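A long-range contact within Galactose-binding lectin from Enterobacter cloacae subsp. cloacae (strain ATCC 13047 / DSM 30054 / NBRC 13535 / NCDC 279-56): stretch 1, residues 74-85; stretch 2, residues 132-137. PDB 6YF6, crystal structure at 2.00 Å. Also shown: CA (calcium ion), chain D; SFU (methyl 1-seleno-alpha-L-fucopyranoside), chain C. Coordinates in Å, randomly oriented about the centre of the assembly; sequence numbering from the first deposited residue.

Stretch 1, residues 74-85: RIIGKYEAPKVS
Stretch 2 (132-137) GNDFRI

Loops that bind a metal are often held in shape by a few backbone hydrogen bonds to a distant segment, and the pairing of residues 74-85 with 132-137 in this lectin illustrates the principle. Two such bonds fix the register. I75 N donates to D134 O at 3.0 Å in an almost linear bond (179°), and N133 N donates to E80 O at 2.7 Å (151°). The first lies beside an antiparallel, non-hydrogen-bonded pair, R74 with F135 (CA to CA 4.1 Å); the second belongs to a single bridge between E80 and G132 (CA to CA 4.8 Å).

Between these anchors the first stretch bulges through I76 and G77, both at positive phi (71/-57 and 82/19), with G77 N hydrogen-bonded to I75 O at 2.6 Å. Water fills the gap: one molecule accepts from R74 NE (2.9 Å) and D134 N (2.8 Å), and another accepts from K78 N (3.0 Å) and donates to D134 OD2 (2.8 Å). R74 is extended, with chi1 to chi3 all t, and R74 NH2 donates a weak hydrogen bond to Y79 O, 3.0 Å away.

G132, at 75/-139, passes so close to the first stretch that its CA lies 3.1 Å from K78 O; an ideal CB would clash with that oxygen. G132 O binds the calcium ion at 2.6 Å, as does D134 OD1 at 2.5 Å with chi1 m, while the fucoside supplies O3 and O4.

Packing completes the contact. P82 points toward the second stretch, its CG 3.5 Å from F135 CD1, and V84 CG2 lies over one face of that ring, 4.2 Å from F135 CE2; F135 adopts chi1 p. I75, also p, sets CG1 3.6 Å from D134 CB and CG2 3.6 Å from R136 CD.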

# COMPACT_ATOMS: atom_id res chain seq x y z
N ARG A 74 7.31 -3.35 -11.82
CA ARG A 74 7.44 -3.68 -13.23
C ARG A 74 6.14 -4.31 -13.72
O ARG A 74 5.42 -4.97 -12.97
CB ARG A 74 8.61 -4.62 -13.47
CG ARG A 74 8.92 -4.81 -14.94
CD ARG A 74 9.93 -5.92 -15.16
NE ARG A 74 10.50 -5.87 -16.50
CZ ARG A 74 11.44 -6.70 -16.94
NH1 ARG A 74 11.92 -7.65 -16.15
NH2 ARG A 74 11.90 -6.57 -18.18
N ILE A 75 5.84 -4.10 -15.00
CA ILE A 75 4.74 -4.80 -15.66
C ILE A 75 5.28 -5.49 -16.90
O ILE A 75 6.34 -5.15 -17.42
CB ILE A 75 3.57 -3.86 -16.01
CG1 ILE A 75 4.05 -2.71 -16.91
CG2 ILE A 75 2.94 -3.32 -14.73
CD1 ILE A 75 2.92 -2.04 -17.68
N ILE A 76 4.51 -6.48 -17.37
CA ILE A 76 4.82 -7.22 -18.59
C ILE A 76 6.03 -8.11 -18.37
O ILE A 76 5.96 -9.33 -18.56
CB ILE A 76 5.03 -6.26 -19.78
CG1 ILE A 76 3.78 -5.38 -19.96
CG2 ILE A 76 5.33 -7.04 -21.04
CD1 ILE A 76 3.90 -4.32 -21.03
N GLY A 77 7.15 -7.51 -17.97
CA GLY A 77 8.33 -8.28 -17.61
C GLY A 77 9.19 -8.73 -18.78
O GLY A 77 10.00 -9.65 -18.62
N LYS A 78 9.05 -8.11 -19.94
CA LYS A 78 9.77 -8.54 -21.12
C LYS A 78 10.79 -7.50 -21.54
O LYS A 78 10.61 -6.30 -21.33
CB LYS A 78 8.80 -8.82 -22.28
CG LYS A 78 8.22 -10.23 -22.25
CD LYS A 78 7.50 -10.61 -23.54
CE LYS A 78 8.36 -10.34 -24.77
NZ LYS A 78 8.37 -11.49 -25.72
N TYR A 79 11.88 -7.98 -22.13
CA TYR A 79 12.95 -7.14 -22.66
C TYR A 79 13.59 -6.41 -21.48
O TYR A 79 13.82 -7.03 -20.43
CB TYR A 79 12.39 -6.26 -23.76
CG TYR A 79 11.81 -7.05 -24.92
CD1 TYR A 79 10.58 -6.72 -25.47
CD2 TYR A 79 12.50 -8.13 -25.45
CE1 TYR A 79 10.06 -7.44 -26.53
CE2 TYR A 79 11.98 -8.86 -26.50
CZ TYR A 79 10.76 -8.52 -27.04
OH TYR A 79 10.25 -9.24 -28.09
N GLU A 80 13.88 -5.11 -21.59
CA GLU A 80 14.74 -4.45 -20.62
C GLU A 80 14.00 -4.17 -19.32
O GLU A 80 12.84 -3.76 -19.31
CB GLU A 80 15.28 -3.14 -21.20
CG GLU A 80 16.54 -3.35 -22.04
CD GLU A 80 17.41 -2.12 -22.10
OE1 GLU A 80 17.62 -1.59 -23.21
OE2 GLU A 80 17.90 -1.68 -21.04
N ALA A 81 14.69 -4.42 -18.21
CA ALA A 81 14.13 -4.13 -16.90
C ALA A 81 14.28 -2.65 -16.58
O ALA A 81 15.34 -2.07 -16.83
CB ALA A 81 14.82 -4.97 -15.82
N PRO A 82 13.25 -2.00 -16.03
CA PRO A 82 13.41 -0.59 -15.63
C PRO A 82 14.44 -0.46 -14.51
O PRO A 82 14.71 -1.40 -13.76
CB PRO A 82 12.01 -0.19 -15.15
CG PRO A 82 11.08 -1.23 -15.72
CD PRO A 82 11.88 -2.49 -15.79
N LYS A 83 15.02 0.74 -14.41
CA LYS A 83 15.92 1.09 -13.31
C LYS A 83 15.59 2.51 -12.87
O LYS A 83 15.75 3.45 -13.65
CB LYS A 83 17.39 1.00 -13.73
CG LYS A 83 17.87 -0.40 -14.06
CD LYS A 83 19.39 -0.42 -14.20
CE LYS A 83 19.90 -1.79 -14.62
NZ LYS A 83 21.22 -1.69 -15.31
N VAL A 84 15.14 2.67 -11.62
CA VAL A 84 14.55 3.92 -11.17
C VAL A 84 15.18 4.34 -9.85
O VAL A 84 15.38 3.51 -8.95
CB VAL A 84 13.01 3.78 -11.02
CG1 VAL A 84 12.38 5.12 -10.70
CG2 VAL A 84 12.41 3.18 -12.29
N SER A 85 15.49 5.63 -9.73
CA SER A 85 16.04 6.20 -8.50
C SER A 85 15.25 7.45 -8.14
O SER A 85 14.33 7.86 -8.85
CB SER A 85 17.54 6.53 -8.66
OG SER A 85 17.75 7.54 -9.63
N GLY A 132 10.53 -3.11 -23.80
CA GLY A 132 10.36 -3.36 -22.38
C GLY A 132 10.37 -2.06 -21.60
O GLY A 132 9.81 -1.06 -22.05
N ASN A 133 11.03 -2.06 -20.45
CA ASN A 133 11.11 -0.86 -19.63
C ASN A 133 9.72 -0.32 -19.30
O ASN A 133 9.44 0.88 -19.41
CB ASN A 133 11.96 0.21 -20.33
CG ASN A 133 12.37 1.33 -19.40
OD1 ASN A 133 12.44 1.15 -18.19
ND2 ASN A 133 12.65 2.50 -19.97
N ASP A 134 8.83 -1.23 -18.90
CA ASP A 134 7.43 -0.92 -18.61
C ASP A 134 7.16 -1.11 -17.12
O ASP A 134 7.50 -2.15 -16.55
CB ASP A 134 6.50 -1.81 -19.43
CG ASP A 134 6.84 -1.81 -20.90
OD1 ASP A 134 6.79 -0.72 -21.52
OD2 ASP A 134 7.17 -2.88 -21.45
N PHE A 135 6.53 -0.11 -16.50
CA PHE A 135 6.32 -0.15 -15.06
C PHE A 135 5.21 0.82 -14.67
O PHE A 135 4.74 1.61 -15.49
CB PHE A 135 7.62 0.16 -14.30
CG PHE A 135 8.26 1.46 -14.70
CD1 PHE A 135 9.01 1.55 -15.87
CD2 PHE A 135 8.14 2.59 -13.90
CE1 PHE A 135 9.61 2.75 -16.23
CE2 PHE A 135 8.74 3.78 -14.26
CZ PHE A 135 9.48 3.86 -15.43
N ARG A 136 4.79 0.72 -13.41
CA ARG A 136 3.72 1.56 -12.87
C ARG A 136 4.14 2.11 -11.51
O ARG A 136 4.85 1.45 -10.75
CB ARG A 136 2.41 0.77 -12.71
CG ARG A 136 1.75 0.32 -14.02
CD ARG A 136 0.64 -0.71 -13.76
NE ARG A 136 -0.18 -0.95 -14.95
CZ ARG A 136 -1.04 -1.96 -15.07
NH1 ARG A 136 -1.20 -2.84 -14.10
NH2 ARG A 136 -1.74 -2.09 -16.19
N ILE A 137 3.70 3.34 -11.22
CA ILE A 137 3.87 3.96 -9.91
C ILE A 137 2.48 4.29 -9.37
O ILE A 137 1.76 5.10 -9.96
CB ILE A 137 4.73 5.23 -9.99
CG1 ILE A 137 6.18 4.85 -10.29
CG2 ILE A 137 4.63 6.00 -8.67
CD1 ILE A 137 7.07 6.02 -10.70
CA CA D . 8.03 0.05 -23.51
C1 SFU C . 7.87 -3.20 -27.29
C2 SFU C . 7.57 -1.77 -26.85
C3 SFU C . 6.41 -1.68 -25.85
C4 SFU C . 6.69 -2.64 -24.70
C5 SFU C . 6.84 -4.04 -25.29
C6 SFU C . 7.15 -5.03 -24.17
O2 SFU C . 7.27 -1.00 -28.00
O3 SFU C . 6.37 -0.37 -25.30
O4 SFU C . 7.90 -2.32 -24.04
O5 SFU C . 7.94 -4.11 -26.22
CM SFU C . 6.99 -5.63 -28.84
SE SFU C . 6.46 -3.81 -28.59
O HOH W 1 9.11 -3.81 -17.99
O HOH W 2 8.23 -5.21 -20.24
O HOH W 3 13.78 2.77 -16.08